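Local coordinates for probable N-glycosylase/DNA lyase (Thermotoga maritima, PDB 3N0U), which is a probable member of the helix-hairpin-helix superfamily of DNA glycosylases, built mainly of helices with a sodium ion bound at its hairpin, at residues L50-S55 with K77-L82; F56-A61 with K136-K141; E86-L91 with K101-I106; N118-D123 with H145-T150. All blocks are in the same frame, centred on the assembly; numbering follows the deposited sequence.

How the contacts relate
Helix 47-59 ties much of this set together. Its first half serves contact 1 and its second half contact 2, whose centres lie about 13 Å apart and touch where L54 meets I138. Contact 2 holds the sodium ion, and the second helix of its hairpin runs on into contact 4, about 14 Å away between centres. Contact 3 lies about 11 Å from contact 1 and 13 Å from contact 2 between centres, packing I106 against F51 and S55 and F105 against G137. Contacts 3 and 4 do not touch, their centres being about 23 Å apart. The side chains of F51, R102 and F146 come no nearer the ion than about 11 to 12 Å.

Contact 1: residues L50-S55 with K77-L82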
loop_
_atom_site.group_PDB
_atom_site.type_symbol
_atom_site.label_atom_id
_atom_site.label_comp_id
_atom_site.label_asym_id
_atom_site.label_seq_id
_atom_site.Cartn_x
_atom_site.Cartn_y
_atom_site.Cartn_z
ATOM N N LEU A 50 -9.275 -5.561 9.256
ATOM C CA LEU A 50 -8.529 -4.368 8.902
ATOM C C LEU A 50 -7.133 -4.428 9.522
ATOM O O LEU A 50 -6.153 -4.018 8.909
ATOM C CB LEU A 50 -9.267 -3.116 9.385
ATOM C CG LEU A 50 -10.593 -2.845 8.668
ATOM C CD1 LEU A 50 -11.317 -1.731 9.354
ATOM C CD2 LEU A 50 -10.349 -2.484 7.218
ATOM N N PHE A 51 -7.038 -4.953 10.735
ATOM C CA PHE A 51 -5.747 -5.077 11.395
ATOM C C PHE A 51 -4.802 -6.001 10.623
ATOM O O PHE A 51 -3.591 -5.766 10.548
ATOM C CB PHE A 51 -5.900 -5.603 12.829
ATOM C CG PHE A 51 -4.627 -5.527 13.601
ATOM C CD1 PHE A 51 -3.792 -6.628 13.715
ATOM C CD2 PHE A 51 -4.216 -4.321 14.134
ATOM C CE1 PHE A 51 -2.602 -6.534 14.414
ATOM C CE2 PHE A 51 -3.026 -4.221 14.800
ATOM C CZ PHE A 51 -2.216 -5.323 14.937
ATOM N N CYS A 52 -5.346 -7.058 10.049
ATOM C CA CYS A 52 -4.503 -7.964 9.285
ATOM C C CYS A 52 -3.985 -7.275 8.020
ATOM O O CYS A 52 -2.845 -7.506 7.612
ATOM C CB CYS A 52 -5.251 -9.245 8.950
ATOM S SG CYS A 52 -5.546 -10.278 10.399
ATOM N N GLU A 53 -4.791 -6.413 7.424
ATOM C CA GLU A 53 -4.339 -5.649 6.271
ATOM C C GLU A 53 -3.293 -4.613 6.677
ATOM O O GLU A 53 -2.331 -4.381 5.968
ATOM C CB GLU A 53 -5.504 -4.960 5.577
ATOM C CG GLU A 53 -5.162 -4.463 4.171
ATOM C CD GLU A 53 -4.850 -5.610 3.224
ATOM O OE1 GLU A 53 -5.186 -6.783 3.531
ATOM O OE2 GLU A 53 -4.214 -5.353 2.198
ATOM N N LEU A 54 -3.483 -3.970 7.821
ATOM C CA LEU A 54 -2.465 -3.064 8.321
ATOM C C LEU A 54 -1.147 -3.823 8.529
ATOM O O LEU A 54 -0.073 -3.318 8.200
ATOM C CB LEU A 54 -2.927 -2.403 9.631
ATOM C CG LEU A 54 -1.963 -1.374 10.183
ATOM C CD1 LEU A 54 -1.879 -0.146 9.257
ATOM C CD2 LEU A 54 -2.410 -0.975 11.582
ATOM N N SER A 55 -1.236 -5.043 9.051
ATOM C CA SER A 55 -0.045 -5.882 9.252
ATOM C C SER A 55 0.638 -6.275 7.942
ATOM O O SER A 55 1.880 -6.279 7.858
ATOM C CB SER A 55 -0.391 -7.118 10.078
ATOM O OG SER A 55 -0.935 -6.717 11.339
ATOM N N LYS A 77 -5.114 -14.603 11.578
ATOM C CA LYS A 77 -5.462 -13.864 12.788
ATOM C C LYS A 77 -4.352 -13.904 13.855
ATOM O O LYS A 77 -4.454 -13.249 14.890
ATOM C CB LYS A 77 -6.788 -14.375 13.364
ATOM C CG LYS A 77 -7.996 -14.008 12.486
ATOM C CD LYS A 77 -9.299 -14.496 13.107
ATOM C CE LYS A 77 -10.513 -13.969 12.358
ATOM N NZ LYS A 77 -10.612 -12.488 12.435
ATOM N N GLY A 78 -3.288 -14.655 13.589
ATOM C CA GLY A 78 -2.126 -14.642 14.460
ATOM C C GLY A 78 -1.584 -13.228 14.644
ATOM O O GLY A 78 -0.981 -12.906 15.664
ATOM N N PHE A 79 -1.776 -12.364 13.654
ATOM C CA PHE A 79 -1.335 -10.980 13.814
ATOM C C PHE A 79 -2.008 -10.323 15.016
ATOM O O PHE A 79 -1.450 -9.419 15.619
ATOM C CB PHE A 79 -1.648 -10.140 12.583
ATOM C CG PHE A 79 -0.849 -10.512 11.363
ATOM C CD1 PHE A 79 0.531 -10.629 11.425
ATOM C CD2 PHE A 79 -1.487 -10.771 10.166
ATOM C CE1 PHE A 79 1.273 -10.960 10.300
ATOM C CE2 PHE A 79 -0.770 -11.110 9.048
ATOM C CZ PHE A 79 0.627 -11.211 9.115
ATOM N N VAL A 80 -3.230 -10.757 15.317
ATOM C CA VAL A 80 -4.009 -10.197 16.412
ATOM C C VAL A 80 -3.632 -10.806 17.759
ATOM O O VAL A 80 -3.529 -10.083 18.761
ATOM C CB VAL A 80 -5.522 -10.430 16.173
ATOM C CG1 VAL A 80 -6.353 -9.932 17.351
ATOM C CG2 VAL A 80 -5.955 -9.735 14.915
ATOM N N HIS A 81 -3.420 -12.122 17.808
ATOM C CA HIS A 81 -3.352 -12.772 19.107
ATOM C C HIS A 81 -2.007 -13.370 19.504
ATOM O O HIS A 81 -1.804 -13.641 20.688
ATOM C CB HIS A 81 -4.463 -13.835 19.239
ATOM C CG HIS A 81 -4.296 -15.009 18.323
ATOM N ND1 HIS A 81 -3.348 -15.994 18.533
ATOM C CD2 HIS A 81 -4.963 -15.366 17.198
ATOM C CE1 HIS A 81 -3.427 -16.890 17.566
ATOM N NE2 HIS A 81 -4.405 -16.534 16.749
ATOM N N LEU A 82 -1.097 -13.608 18.567
ATOM C CA LEU A 82 0.135 -14.298 18.947
ATOM C C LEU A 82 1.054 -13.444 19.814
ATOM O O LEU A 82 1.189 -12.242 19.592
ATOM C CB LEU A 82 0.932 -14.738 17.722
ATOM C CG LEU A 82 0.365 -15.901 16.916
ATOM C CD1 LEU A 82 1.158 -16.069 15.636
ATOM C CD2 LEU A 82 0.422 -17.197 17.696
#
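S55 and F79 form the tight part of this contact, where helix 47-59 of a helix-hairpin-helix DNA glycosylase fold meets the single short turn 78-81. The CB of S55 sits over one face of the F79 ring, 3.8 Å from the ring centroid and only 15° off the ring normal, which makes a CH-pi contact. F79 CG, anti to the carbonyl carbon (chi1 -68°), lies 3.7 Å from S55 CB. At its rim, in contrast, the F79 ring is approached by sulfur: C52 SG lies near the ring plane at 4.1 Å from F79 CD2, but in one of two conformers, so this contact is the less certain one. F51 adds a second aromatic element. Its CE1 points with the ring edge at the F79 carbonyl and stands 3.3 Å from F79 O, an oxygen that also accepts a hydrogen bond from R110. The I106 side chain from helix 99-109 packs on F51, S55 and F79 together and closes this side of the cluster.

Towards solvent the fit becomes looser. V80 offers CG2 to F51 CD1 at 4.0 Å, meeting the ring obliquely, and K77 brings little more than its CA, 4.3 Å from C52 SG. K77 NZ forms a salt bridge with E48, near the start of the same helix. Within the packed face the serine hydroxyl, which also touches F79 CB, is satisfied by its own helix: F51 O receives S55 N and S55 OG from opposite faces of its carbonyl plane, the hydroxyl donating at 2.9 Å.

Contact 2: residues F56-A61 with K136-K141; sequences FCVLTA and KGIGWK. With NA (sodium ion), chain D.
V58 and I138 meet with their side chains at about a right angle, the valine reaching from the last turns of helix 47-59 and the isoleucine from the loop before helix 140-148. The end of the isoleucine does the touching: CD1 lies 3.7 Å from V58 CG2 and 4.1 Å from C57 CB, so one methyl group fills the angle between two neighbouring residues of the helix. With CG1 anti to the carbonyl carbon (chi1 -63°), the longer branch of I138 leads towards the helix, while its backbone oxygen serves the ion. V58 CG2 also comes within 3.7 Å of K136 O, so the same methyl group touches both side chain and backbone.

Further along, the link is polar. K141 bends about CG-CD (chi3 84°), which places CE, and a further bend at chi4 puts NZ 2.8 Å from A61 O, arriving in the carbonyl plane on a lone pair. Between the two backbones a single water donates to V58 O and to G137 O, the latter at 2.7 Å, bridging the helix to the loop where G137 adopts a positive phi, a conformation that favours glycine.

On the far side of the loop I138 O binds the sodium ion at 2.4 Å. V132 O, A135 O and two waters complete the set of ligands in the model. The glycine-containing hairpin G137-I138-G139 between helices 124-134 and 140-148, with backbone carbonyls gathered round a monovalent cation, is characteristic of the helix-hairpin-helix motif.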
loop_
_atom_site.group_PDB
_atom_site.type_symbol
_atom_site.label_atom_id
_atom_site.label_comp_id
_atom_site.label_asym_id
_atom_site.label_seq_id
_atom_site.Cartn_x
_atom_site.Cartn_y
_atom_site.Cartn_z
ATOM N N PHE A 56 -0.159 -6.543 6.910
ATOM C CA PHE A 56 0.373 -6.800 5.579
ATOM C C PHE A 56 1.221 -5.605 5.155
ATOM O O PHE A 56 2.315 -5.758 4.624
ATOM C CB PHE A 56 -0.764 -7.055 4.579
ATOM C CG PHE A 56 -0.334 -7.009 3.137
ATOM C CD1 PHE A 56 0.201 -8.127 2.528
ATOM C CD2 PHE A 56 -0.484 -5.856 2.387
ATOM C CE1 PHE A 56 0.598 -8.089 1.204
ATOM C CE2 PHE A 56 -0.089 -5.817 1.065
ATOM C CZ PHE A 56 0.460 -6.939 0.475
ATOM N N CYS A 57 0.729 -4.401 5.415
ATOM C CA CYS A 57 1.459 -3.217 5.001
ATOM C C CYS A 57 2.748 -3.002 5.816
ATOM O O CYS A 57 3.756 -2.536 5.289
ATOM C CB CYS A 57 0.549 -1.986 5.040
ATOM S SG CYS A 57 -0.801 -2.087 3.842
ATOM N N VAL A 58 2.732 -3.382 7.080
ATOM C CA VAL A 58 3.952 -3.365 7.886
ATOM C C VAL A 58 4.997 -4.299 7.253
ATOM O O VAL A 58 6.181 -3.962 7.143
ATOM C CB VAL A 58 3.661 -3.801 9.338
ATOM C CG1 VAL A 58 4.939 -4.042 10.105
ATOM C CG2 VAL A 58 2.800 -2.762 10.051
ATOM N N LEU A 59 4.551 -5.468 6.830
ATOM C CA LEU A 59 5.478 -6.490 6.326
ATOM C C LEU A 59 6.012 -6.202 4.944
ATOM O O LEU A 59 7.105 -6.667 4.600
ATOM C CB LEU A 59 4.812 -7.860 6.287
ATOM C CG LEU A 59 4.368 -8.400 7.642
ATOM C CD1 LEU A 59 3.661 -9.730 7.454
ATOM C CD2 LEU A 59 5.519 -8.532 8.622
ATOM N N THR A 60 5.269 -5.458 4.133
ATOM C CA THR A 60 5.729 -5.216 2.777
ATOM C C THR A 60 6.427 -3.880 2.600
ATOM O O THR A 60 6.691 -3.479 1.466
ATOM C CB THR A 60 4.575 -5.309 1.779
ATOM O OG1 THR A 60 3.586 -4.334 2.108
ATOM C CG2 THR A 60 3.972 -6.709 1.799
ATOM N N ALA A 61 6.803 -3.227 3.698
ATOM C CA ALA A 61 7.463 -1.914 3.619
ATOM C C ALA A 61 8.692 -1.936 2.730
ATOM O O ALA A 61 8.919 -0.994 1.950
ATOM C CB ALA A 61 7.838 -1.421 4.987
ATOM N N LYS A 136 3.161 1.866 14.265
ATOM C CA LYS A 136 4.559 1.462 14.114
ATOM C C LYS A 136 4.782 0.728 12.806
ATOM O O LYS A 136 3.948 -0.063 12.384
ATOM C CB LYS A 136 4.938 0.547 15.284
ATOM C CG LYS A 136 4.719 1.199 16.646
ATOM C CD LYS A 136 5.564 2.449 16.767
ATOM C CE LYS A 136 5.544 3.004 18.177
ATOM N NZ LYS A 136 6.331 4.263 18.265
ATOM N N GLY A 137 5.918 1.003 12.174
ATOM C CA GLY A 137 6.259 0.396 10.909
ATOM C C GLY A 137 5.445 0.912 9.739
ATOM O O GLY A 137 5.473 0.324 8.655
ATOM N N ILE A 138 4.725 2.007 9.956
ATOM C CA ILE A 138 3.882 2.590 8.935
ATOM C C ILE A 138 4.240 4.064 8.716
ATOM O O ILE A 138 3.943 4.912 9.559
ATOM C CB ILE A 138 2.399 2.530 9.346
ATOM C CG1 ILE A 138 1.937 1.079 9.490
ATOM C CG2 ILE A 138 1.514 3.318 8.358
ATOM C CD1 ILE A 138 1.853 0.296 8.191
ATOM N N GLY A 139 4.889 4.364 7.602
ATOM C CA GLY A 139 5.149 5.737 7.203
ATOM C C GLY A 139 4.167 6.224 6.148
ATOM O O GLY A 139 3.094 5.650 5.960
ATOM N N TRP A 140 4.541 7.279 5.429
ATOM C CA TRP A 140 3.628 7.878 4.462
ATOM C C TRP A 140 3.201 6.883 3.380
ATOM O O TRP A 140 2.023 6.786 3.049
ATOM C CB TRP A 140 4.263 9.125 3.846
ATOM C CG TRP A 140 4.332 10.197 4.860
ATOM C CD1 TRP A 140 5.384 10.498 5.670
ATOM C CD2 TRP A 140 3.270 11.071 5.230
ATOM N NE1 TRP A 140 5.045 11.531 6.514
ATOM C CE2 TRP A 140 3.750 11.896 6.265
ATOM C CE3 TRP A 140 1.956 11.244 4.782
ATOM C CZ2 TRP A 140 2.967 12.873 6.860
ATOM C CZ3 TRP A 140 1.186 12.227 5.368
ATOM C CH2 TRP A 140 1.688 13.018 6.403
ATOM N N LYS A 141 4.156 6.113 2.874
ATOM C CA LYS A 141 3.886 5.170 1.800
ATOM C C LYS A 141 2.996 4.041 2.289
ATOM O O LYS A 141 2.025 3.668 1.629
ATOM C CB LYS A 141 5.209 4.592 1.291
ATOM C CG LYS A 141 5.086 3.551 0.215
ATOM C CD LYS A 141 6.436 2.847 0.038
ATOM C CE LYS A 141 6.611 1.718 1.039
ATOM N NZ LYS A 141 8.012 1.588 1.492
HETATM NA NA NA D . 4.019 5.430 11.910
HETATM O O HOH W 1 7.311 -1.714 8.485
HETATM O O HOH W 2 6.374 4.725 11.356
HETATM O O HOH W 3 4.772 5.927 14.403
#

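Contact 3: residues E86-L91 with K101-I106; sequences ELAEKL and KRAEFI
A103 meets L87, A88 and L91 at the centre of a helix-loop-helix pair, in which helices 84-93 and 99-109 are joined by a short loop and splay from antiparallel. Over these segments the axes come within 8.5 Å and their N-to-C directions make an angle of 132°. The small A103 side chain allows that approach: its CB lies 3.8 Å from A88 CB, alanine against alanine, and is closer still to A88 N, at 3.7 Å. Two leucines flank this point. L87 CG, anti to the backbone N (chi1 180°), lies 4.0 Å from A103 CB, whereas L91 lays its CD1 over the backbone, 3.8 Å from A103 N, and brushes the CB of R102 as well.

One turn on, L87 is met by I106, the two side chains crossing at about a right angle with CD2 of the leucine 3.8 Å from CG2 of the isoleucine.

Beyond this first shell, other helices close the apolar seam. I75 of helix 65-75 packs on both leucines, L59 of helix 47-59 covers L91, and S55 of the same helix touches I106; Q100 and P99, at the start of the second helix, rest on A88 and L91. K101 and E104, a turn apart, leave their backbone pointing away from helix 84-93 and form a salt bridge. K101 NZ meets E104 OE1 at 2.8 Å, almost in line with the carboxylate C-O bond, and the other oxygen, OE2, accepts from Q100.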
loop_
_atom_site.group_PDB
_atom_site.type_symbol
_atom_site.label_atom_id
_atom_site.label_comp_id
_atom_site.label_asym_id
_atom_site.label_seq_id
_atom_site.Cartn_x
_atom_site.Cartn_y
_atom_site.Cartn_z
ATOM N N GLU A 86 6.351 -15.823 19.269
ATOM C CA GLU A 86 5.745 -16.744 18.324
ATOM C C GLU A 86 5.450 -16.064 16.984
ATOM O O GLU A 86 5.554 -16.687 15.925
ATOM C CB GLU A 86 4.456 -17.347 18.899
ATOM C CG GLU A 86 4.684 -18.551 19.837
ATOM C CD GLU A 86 5.199 -18.167 21.216
ATOM O OE1 GLU A 86 5.114 -16.973 21.584
ATOM O OE2 GLU A 86 5.680 -19.069 21.943
ATOM N N LEU A 87 5.037 -14.810 17.020
ATOM C CA LEU A 87 4.819 -14.073 15.784
ATOM C C LEU A 87 6.135 -13.893 15.035
ATOM O O LEU A 87 6.203 -14.090 13.828
ATOM C CB LEU A 87 4.182 -12.719 16.085
ATOM C CG LEU A 87 3.908 -11.838 14.864
ATOM C CD1 LEU A 87 3.056 -12.605 13.858
ATOM C CD2 LEU A 87 3.244 -10.547 15.294
ATOM N N ALA A 88 7.196 -13.532 15.744
ATOM C CA ALA A 88 8.496 -13.381 15.087
ATOM C C ALA A 88 8.925 -14.701 14.457
ATOM O O ALA A 88 9.498 -14.724 13.356
ATOM C CB ALA A 88 9.542 -12.892 16.068
ATOM N N GLU A 89 8.668 -15.810 15.146
ATOM C CA GLU A 89 9.068 -17.100 14.596
ATOM C C GLU A 89 8.303 -17.402 13.303
ATOM O O GLU A 89 8.880 -17.898 12.333
ATOM C CB GLU A 89 8.884 -18.219 15.617
ATOM C CG GLU A 89 9.214 -19.601 15.072
ATOM C CD GLU A 89 10.637 -19.712 14.528
ATOM O OE1 GLU A 89 11.550 -19.052 15.067
ATOM O OE2 GLU A 89 10.841 -20.475 13.557
ATOM N N LYS A 90 7.002 -17.110 13.268
ATOM C CA LYS A 90 6.238 -17.360 12.050
ATOM C C LYS A 90 6.686 -16.434 10.913
ATOM O O LYS A 90 6.721 -16.846 9.756
ATOM C CB LYS A 90 4.740 -17.210 12.287
ATOM C CG LYS A 90 4.139 -18.306 13.177
ATOM C CD LYS A 90 2.650 -18.411 12.975
ATOM C CE LYS A 90 2.061 -19.653 13.670
ATOM N NZ LYS A 90 0.745 -19.971 13.060
ATOM N N LEU A 91 7.071 -15.209 11.237
ATOM C CA LEU A 91 7.573 -14.315 10.200
ATOM C C LEU A 91 8.918 -14.804 9.680
ATOM O O LEU A 91 9.204 -14.685 8.499
ATOM C CB LEU A 91 7.681 -12.880 10.692
ATOM C CG LEU A 91 6.346 -12.226 10.993
ATOM C CD1 LEU A 91 6.612 -10.877 11.622
ATOM C CD2 LEU A 91 5.536 -12.067 9.726
ATOM N N LYS A 101 11.768 -7.237 14.378
ATOM C CA LYS A 101 11.308 -5.866 14.411
ATOM C C LYS A 101 9.887 -5.736 13.855
ATOM O O LYS A 101 9.069 -4.994 14.396
ATOM C CB LYS A 101 12.297 -4.962 13.658
ATOM C CG LYS A 101 12.192 -3.518 14.026
ATOM C CD LYS A 101 12.564 -3.305 15.514
ATOM C CE LYS A 101 11.434 -2.688 16.299
ATOM N NZ LYS A 101 11.928 -2.177 17.614
ATOM N N ARG A 102 9.568 -6.430 12.773
ATOM C CA ARG A 102 8.210 -6.355 12.232
ATOM C C ARG A 102 7.208 -6.930 13.219
ATOM O O ARG A 102 6.108 -6.399 13.372
ATOM C CB ARG A 102 8.094 -7.081 10.891
ATOM C CG ARG A 102 8.975 -6.517 9.780
ATOM C CD ARG A 102 8.607 -5.096 9.355
ATOM N NE ARG A 102 9.627 -4.602 8.430
ATOM C CZ ARG A 102 10.809 -4.109 8.798
ATOM N NH1 ARG A 102 11.135 -3.996 10.088
ATOM N NH2 ARG A 102 11.673 -3.731 7.872
ATOM N N ALA A 103 7.574 -8.013 13.894
ATOM C CA ALA A 103 6.690 -8.589 14.915
ATOM C C ALA A 103 6.419 -7.557 16.007
ATOM O O ALA A 103 5.289 -7.429 16.478
ATOM C CB ALA A 103 7.294 -9.837 15.507
ATOM N N GLU A 104 7.455 -6.828 16.409
ATOM C CA GLU A 104 7.319 -5.837 17.464
ATOM C C GLU A 104 6.377 -4.718 17.046
ATOM O O GLU A 104 5.520 -4.286 17.835
ATOM C CB GLU A 104 8.693 -5.285 17.846
ATOM C CG GLU A 104 9.542 -6.295 18.617
ATOM C CD GLU A 104 10.963 -5.857 18.897
ATOM O OE1 GLU A 104 11.339 -4.734 18.521
ATOM O OE2 GLU A 104 11.702 -6.654 19.516
ATOM N N PHE A 105 6.520 -4.258 15.806
ATOM C CA PHE A 105 5.616 -3.248 15.267
ATOM C C PHE A 105 4.168 -3.710 15.327
ATOM O O PHE A 105 3.292 -2.970 15.771
ATOM C CB PHE A 105 5.935 -2.919 13.804
ATOM C CG PHE A 105 7.248 -2.233 13.583
ATOM C CD1 PHE A 105 7.886 -1.534 14.584
ATOM C CD2 PHE A 105 7.845 -2.299 12.337
ATOM C CE1 PHE A 105 9.101 -0.909 14.344
ATOM C CE2 PHE A 105 9.037 -1.667 12.082
ATOM C CZ PHE A 105 9.675 -0.976 13.087
ATOM N N ILE A 106 3.922 -4.932 14.870
ATOM C CA ILE A 106 2.558 -5.465 14.785
ATOM C C ILE A 106 1.959 -5.573 16.195
ATOM O O ILE A 106 0.797 -5.171 16.438
ATOM C CB ILE A 106 2.531 -6.802 14.016
ATOM C CG1 ILE A 106 2.822 -6.521 12.544
ATOM C CG2 ILE A 106 1.185 -7.507 14.151
ATOM C CD1 ILE A 106 3.254 -7.748 11.751
#

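Contact 4: residues N118-D123 with H145-T150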
loop_
_atom_site.group_PDB
_atom_site.type_symbol
_atom_site.label_atom_id
_atom_site.label_comp_id
_atom_site.label_asym_id
_atom_site.label_seq_id
_atom_site.Cartn_x
_atom_site.Cartn_y
_atom_site.Cartn_z
ATOM N N ASN A 118 -13.336 3.297 11.913
ATOM C CA ASN A 118 -13.552 4.722 11.799
ATOM C C ASN A 118 -12.465 5.371 10.927
ATOM O O ASN A 118 -12.766 6.217 10.101
ATOM C CB ASN A 118 -13.610 5.356 13.184
ATOM C CG ASN A 118 -13.975 6.822 13.130
ATOM O OD1 ASN A 118 -13.154 7.660 12.773
ATOM N ND2 ASN A 118 -15.212 7.140 13.483
ATOM N N LEU A 119 -11.210 4.944 11.077
ATOM C CA LEU A 119 -10.125 5.521 10.284
ATOM C C LEU A 119 -10.366 5.292 8.807
ATOM O O LEU A 119 -10.140 6.174 7.986
ATOM C CB LEU A 119 -8.761 4.919 10.654
ATOM C CG LEU A 119 -8.044 5.479 11.869
ATOM C CD1 LEU A 119 -6.902 4.551 12.243
ATOM C CD2 LEU A 119 -7.542 6.882 11.602
ATOM N N VAL A 120 -10.789 4.088 8.459
ATOM C CA VAL A 120 -10.923 3.740 7.054
ATOM C C VAL A 120 -12.077 4.506 6.399
ATOM O O VAL A 120 -12.072 4.750 5.190
ATOM C CB VAL A 120 -11.049 2.216 6.884
ATOM C CG1 VAL A 120 -11.492 1.873 5.485
ATOM C CG2 VAL A 120 -9.706 1.585 7.238
ATOM N N LYS A 121 -13.028 4.948 7.215
ATOM C CA LYS A 121 -14.189 5.675 6.719
ATOM C C LYS A 121 -13.981 7.186 6.776
ATOM O O LYS A 121 -14.788 7.953 6.234
ATOM C CB LYS A 121 -15.425 5.307 7.548
ATOM C CG LYS A 121 -15.892 3.875 7.362
ATOM C CD LYS A 121 -16.570 3.691 6.020
ATOM C CE LYS A 121 -17.141 2.289 5.878
ATOM N NZ LYS A 121 -17.980 2.155 4.655
ATOM N N GLY A 122 -12.933 7.615 7.475
ATOM C CA GLY A 122 -12.705 9.032 7.689
ATOM C C GLY A 122 -12.080 9.717 6.489
ATOM O O GLY A 122 -11.884 9.098 5.446
ATOM N N ASP A 123 -11.772 11.004 6.629
ATOM C CA ASP A 123 -11.086 11.722 5.569
ATOM C C ASP A 123 -9.751 11.041 5.375
ATOM O O ASP A 123 -8.978 10.936 6.323
ATOM C CB ASP A 123 -10.873 13.177 5.950
ATOM C CG ASP A 123 -10.166 13.951 4.871
ATOM O OD1 ASP A 123 -10.850 14.594 4.048
ATOM O OD2 ASP A 123 -8.924 13.903 4.830
ATOM N N HIS A 145 -0.822 2.923 1.368
ATOM C CA HIS A 145 -1.027 1.558 0.923
ATOM C C HIS A 145 -2.175 0.884 1.668
ATOM O O HIS A 145 -3.067 0.295 1.042
ATOM C CB HIS A 145 0.275 0.799 1.151
ATOM C CG HIS A 145 0.328 -0.548 0.518
ATOM N ND1 HIS A 145 1.399 -1.394 0.699
ATOM C CD2 HIS A 145 -0.527 -1.191 -0.312
ATOM C CE1 HIS A 145 1.198 -2.510 0.021
ATOM N NE2 HIS A 145 0.036 -2.413 -0.602
ATOM N N PHE A 146 -2.147 0.974 2.999
ATOM C CA PHE A 146 -3.213 0.416 3.823
ATOM C C PHE A 146 -4.570 1.007 3.416
ATOM O O PHE A 146 -5.544 0.273 3.183
ATOM C CB PHE A 146 -2.940 0.681 5.313
ATOM C CG PHE A 146 -4.115 0.389 6.219
ATOM C CD1 PHE A 146 -4.514 -0.905 6.460
ATOM C CD2 PHE A 146 -4.807 1.416 6.803
ATOM C CE1 PHE A 146 -5.582 -1.168 7.275
ATOM C CE2 PHE A 146 -5.890 1.159 7.612
ATOM C CZ PHE A 146 -6.269 -0.141 7.846
ATOM N N LEU A 147 -4.653 2.324 3.352
ATOM C CA LEU A 147 -5.930 2.955 3.039
ATOM C C LEU A 147 -6.437 2.540 1.652
ATOM O O LEU A 147 -7.605 2.168 1.477
ATOM C CB LEU A 147 -5.837 4.476 3.216
ATOM C CG LEU A 147 -5.692 4.902 4.692
ATOM C CD1 LEU A 147 -5.277 6.352 4.804
ATOM C CD2 LEU A 147 -6.991 4.651 5.464
ATOM N N ARG A 148 -5.556 2.538 0.664
ATOM C CA ARG A 148 -5.929 2.102 -0.667
ATOM C C ARG A 148 -6.473 0.671 -0.644
ATOM O O ARG A 148 -7.459 0.359 -1.329
ATOM C CB ARG A 148 -4.703 2.196 -1.584
ATOM C CG ARG A 148 -4.998 2.122 -3.076
ATOM C CD ARG A 148 -5.302 0.702 -3.594
ATOM N NE ARG A 148 -4.260 -0.271 -3.293
ATOM C CZ ARG A 148 -3.201 -0.509 -4.060
ATOM N NH1 ARG A 148 -3.001 0.180 -5.162
ATOM N NH2 ARG A 148 -2.307 -1.415 -3.688
ATOM N N ASN A 149 -5.816 -0.200 0.137
ATOM C CA ASN A 149 -6.203 -1.598 0.212
ATOM C C ASN A 149 -7.542 -1.823 0.948
ATOM O O ASN A 149 -8.052 -2.939 0.988
ATOM C CB ASN A 149 -5.095 -2.466 0.812
ATOM C CG ASN A 149 -3.986 -2.769 -0.183
ATOM O OD1 ASN A 149 -3.858 -2.121 -1.200
ATOM N ND2 ASN A 149 -3.189 -3.752 0.123
ATOM N N THR A 150 -8.106 -0.765 1.520
ATOM C CA THR A 150 -9.443 -0.829 2.097
ATOM C C THR A 150 -10.469 -0.112 1.206
ATOM O O THR A 150 -11.612 0.074 1.600
ATOM C CB THR A 150 -9.502 -0.203 3.513
ATOM O OG1 THR A 150 -9.435 1.235 3.430
ATOM C CG2 THR A 150 -8.386 -0.724 4.360
#
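V120 and T150 make the closest approach, reaching towards each other tip to tip. V120 CG1 stands 3.0 Å from T150 OG1 and 3.5 Å from T150 CB, the latter tighter than ordinary van der Waals contact. The V120 and F146 side chains cross at about a right angle, V120 CG2 touching F146 CE2 at 3.9 Å, while T150 CG2 lies over one face of the same ring. L147 completes the patch loosely, with CD2 4.3 Å from V120 CA.

The hydrogen bonds of segment 145-150 are internal or go to other parts of the chain. T150 OG1, between the backbone N and the carbonyl carbon (chi1 74°), donates to L147 O at 2.8 Å, and that oxygen also accepts from T150 N. R148 grips N149 OD1 side-on with NE and NH2, at 2.8 and 3.0 Å, the oxygen lying in the guanidinium plane. R148 NH1 forms a salt bridge with D206, and N149 ND2 reaches E53 of helix 47-59, so this pair links segment 145-150 to its neighbours.

Between these segments the two helices are therefore held by van der Waals contact: with the T150 proton spent on L147 O, the hydroxyl probably presents only its non-donating side to the V120 methyl group.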